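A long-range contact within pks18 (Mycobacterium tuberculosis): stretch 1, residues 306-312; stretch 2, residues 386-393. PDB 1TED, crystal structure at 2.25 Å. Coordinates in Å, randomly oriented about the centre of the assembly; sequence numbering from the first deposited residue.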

# COMPACT_ATOMS: atom_id res chain seq x y z
N ASP A 306 26.74 2.83 21.73
CA ASP A 306 25.82 3.35 22.74
C ASP A 306 24.53 2.53 22.84
O ASP A 306 23.85 2.56 23.86
N ILE A 307 24.21 1.79 21.79
CA ILE A 307 22.96 1.04 21.73
C ILE A 307 22.75 -0.23 22.56
O ILE A 307 23.56 -1.15 22.54
N ASP A 308 21.63 -0.27 23.28
CA ASP A 308 21.21 -1.44 24.07
C ASP A 308 20.10 -1.99 23.17
O ASP A 308 19.18 -1.25 22.83
N LEU A 309 20.15 -3.25 22.77
CA LEU A 309 19.08 -3.78 21.92
C LEU A 309 19.23 -3.49 20.43
O LEU A 309 19.23 -2.34 19.99
N TRP A 310 19.33 -4.56 19.67
CA TRP A 310 19.42 -4.46 18.24
C TRP A 310 18.32 -5.37 17.71
O TRP A 310 18.45 -6.60 17.72
N ALA A 311 17.22 -4.77 17.30
CA ALA A 311 16.09 -5.52 16.75
C ALA A 311 16.33 -5.71 15.26
O ALA A 311 15.77 -5.00 14.41
N ILE A 312 17.20 -6.66 14.95
CA ILE A 312 17.55 -6.97 13.58
C ILE A 312 16.51 -7.91 12.99
O ILE A 312 16.23 -8.96 13.57
N MET A 386 14.36 2.17 12.58
CA MET A 386 14.04 3.24 13.51
C MET A 386 14.93 3.20 14.75
O MET A 386 15.47 2.16 15.10
N LEU A 387 15.08 4.36 15.39
CA LEU A 387 15.82 4.48 16.64
C LEU A 387 14.68 4.53 17.66
O LEU A 387 13.68 5.20 17.41
N PHE A 388 14.80 3.82 18.77
CA PHE A 388 13.72 3.83 19.75
C PHE A 388 14.17 3.70 21.20
O PHE A 388 15.30 3.32 21.49
N ASP A 389 13.26 4.04 22.10
CA ASP A 389 13.48 3.97 23.54
C ASP A 389 12.40 3.12 24.23
O ASP A 389 11.21 3.31 23.97
N ILE A 390 12.80 2.18 25.07
CA ILE A 390 11.85 1.37 25.82
C ILE A 390 11.96 1.83 27.28
O ILE A 390 13.04 1.76 27.89
N ILE A 391 10.86 2.32 27.84
CA ILE A 391 10.89 2.78 29.21
C ILE A 391 10.81 1.61 30.18
O ILE A 391 9.88 0.79 30.14
N ARG A 392 11.82 1.51 31.05
CA ARG A 392 11.87 0.43 32.02
C ARG A 392 11.22 0.90 33.32
O ARG A 392 10.50 0.14 33.96
N ARG A 393 11.49 2.15 33.69
CA ARG A 393 10.92 2.75 34.89
C ARG A 393 11.00 4.28 34.82
O ARG A 393 11.84 4.78 34.05
OXT ARG A 393 10.22 4.96 35.54

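The centre of this contact is Leu-309, whose CA-to-CB bond points toward the second stretch and which gives up 69 Å² to it, the largest share of any residue here. Its chi1 is m (-53°) and its chi2 t (177°); chi2 t sets CD1 anti to CA, and CD1 comes within reach of three residues. Leu-309 CD1 lies 3.5 Å from Ile-390 CD1, the tightest approach in the contact, and 4.1 Å from Phe-388 CE1. Ile-390 also points toward the first stretch, with m, t (-64°, 176°), and the two delta methyls meet.

Phe-388 starts sideways, but chi1 p (67°) with chi2 at 84° brings its ring nearer to the first stretch. The ring spans two contacts: CE1 is the ring atom nearest Leu-309, while Phe-388 CE2 lies 4.4 Å from Ala-311 CB. Both approaches are oblique to the ring. Trp-310, between Leu-309 and Ala-311 in sequence, points away and has none of its surface covered by the second stretch; the CA-to-CB bonds of 309, 310 and 311 run toward, away, toward.

A separate apolar touch joins Ile-307 CD1 to Leu-387 CD1 at 4.1 Å. Both side chains leave sideways and reach inward by their ends, the isoleucine with m, m and the leucine with t, p.

Backbone pairing plays no part: the nearest CA atoms, those of Ile-307 and Leu-387, are 9.4 Å apart, the segments run 97° apart, and no hydrogen bond crosses. Side chains alone therefore bridge the gap, burying a modest 220 Å² in total.

At the polar edge, Arg-392 points toward the first stretch with chi1 and chi2 m and chi3 t. Its NH2 comes within 3.7 Å of Leu-309 CD1, a van der Waals approach oblique to the guanidinium, whose nitrogens are hydrogen-bonded elsewhere in the structure. Asp-308, whose CA-to-CB bond points sideways, makes no contact with the second stretch; both carboxylate oxygens are hydrogen-bonded elsewhere in the structure.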

# COMPACT_ATOMS: atom_id res chain seq x y z
CB ASP A 306 25.38 4.78 22.40
CG ASP A 306 26.50 5.78 22.50
OD1 ASP A 306 27.24 5.74 23.50
OD2 ASP A 306 26.61 6.61 21.58
CB ILE A 307 22.64 0.70 20.24
CG1 ILE A 307 22.60 1.99 19.40
CG2 ILE A 307 21.33 -0.06 20.14
CD1 ILE A 307 21.62 3.06 19.92
CB ASP A 308 20.51 -1.07 25.38
CG ASP A 308 21.15 0.10 26.10
OD1 ASP A 308 22.25 -0.08 26.68
OD2 ASP A 308 20.53 1.19 26.10
CB LEU A 309 17.70 -3.26 22.35
CG LEU A 309 17.20 -3.38 23.79
CD1 LEU A 309 15.84 -2.72 23.91
CD2 LEU A 309 17.13 -4.84 24.18
CB TRP A 310 20.79 -4.91 17.75
CG TRP A 310 21.86 -3.88 18.02
CD1 TRP A 310 22.72 -3.84 19.09
CD2 TRP A 310 22.16 -2.72 17.23
NE1 TRP A 310 23.52 -2.73 19.01
CE2 TRP A 310 23.20 -2.03 17.88
CE3 TRP A 310 21.64 -2.21 16.03
CZ2 TRP A 310 23.73 -0.83 17.37
CZ3 TRP A 310 22.18 -1.02 15.53
CH2 TRP A 310 23.21 -0.35 16.20
CB ALA A 311 14.77 -4.76 17.00
CB ILE A 312 18.93 -7.64 13.51
CG1 ILE A 312 19.99 -6.69 14.08
CG2 ILE A 312 19.24 -8.06 12.07
CD1 ILE A 312 21.37 -7.31 14.20
CB MET A 386 12.58 3.11 13.96
CG MET A 386 12.33 2.00 15.00
SD MET A 386 10.68 2.03 15.78
CE MET A 386 10.46 0.35 16.25
CB LEU A 387 16.62 5.79 16.71
CG LEU A 387 17.24 6.10 18.10
CD1 LEU A 387 18.31 5.07 18.44
CD2 LEU A 387 17.87 7.49 18.10
CB PHE A 388 12.72 2.71 19.41
CG PHE A 388 13.28 1.32 19.58
CD1 PHE A 388 13.29 0.70 20.82
CD2 PHE A 388 13.81 0.64 18.48
CE1 PHE A 388 13.82 -0.59 20.98
CE2 PHE A 388 14.34 -0.65 18.63
CZ PHE A 388 14.34 -1.26 19.88
CB ASP A 389 13.45 5.37 24.16
CG ASP A 389 14.82 6.04 24.19
OD1 ASP A 389 15.79 5.46 23.65
OD2 ASP A 389 14.91 7.15 24.75
CB ILE A 390 12.16 -0.14 25.77
CG1 ILE A 390 12.05 -0.67 24.33
CG2 ILE A 390 11.17 -0.91 26.65
CD1 ILE A 390 12.43 -2.14 24.20
CB ILE A 391 9.75 3.78 29.47
CG1 ILE A 391 9.88 4.95 28.49
CG2 ILE A 391 9.79 4.26 30.91
CD1 ILE A 391 9.05 6.14 28.83
CB ARG A 392 13.31 -0.00 32.26
CG ARG A 392 14.05 -0.39 30.99
CD ARG A 392 13.31 -1.48 30.22
NE ARG A 392 14.11 -1.97 29.10
CZ ARG A 392 13.77 -2.99 28.31
NH1 ARG A 392 12.63 -3.64 28.50
NH2 ARG A 392 14.59 -3.37 27.34
CB ARG A 393 11.64 2.24 36.15
CG ARG A 393 13.14 2.38 36.12
CD ARG A 393 13.74 1.98 37.46
NE ARG A 393 15.10 2.51 37.59
CZ ARG A 393 16.17 1.96 37.05
NH1 ARG A 393 16.07 0.85 36.34
NH2 ARG A 393 17.35 2.56 37.18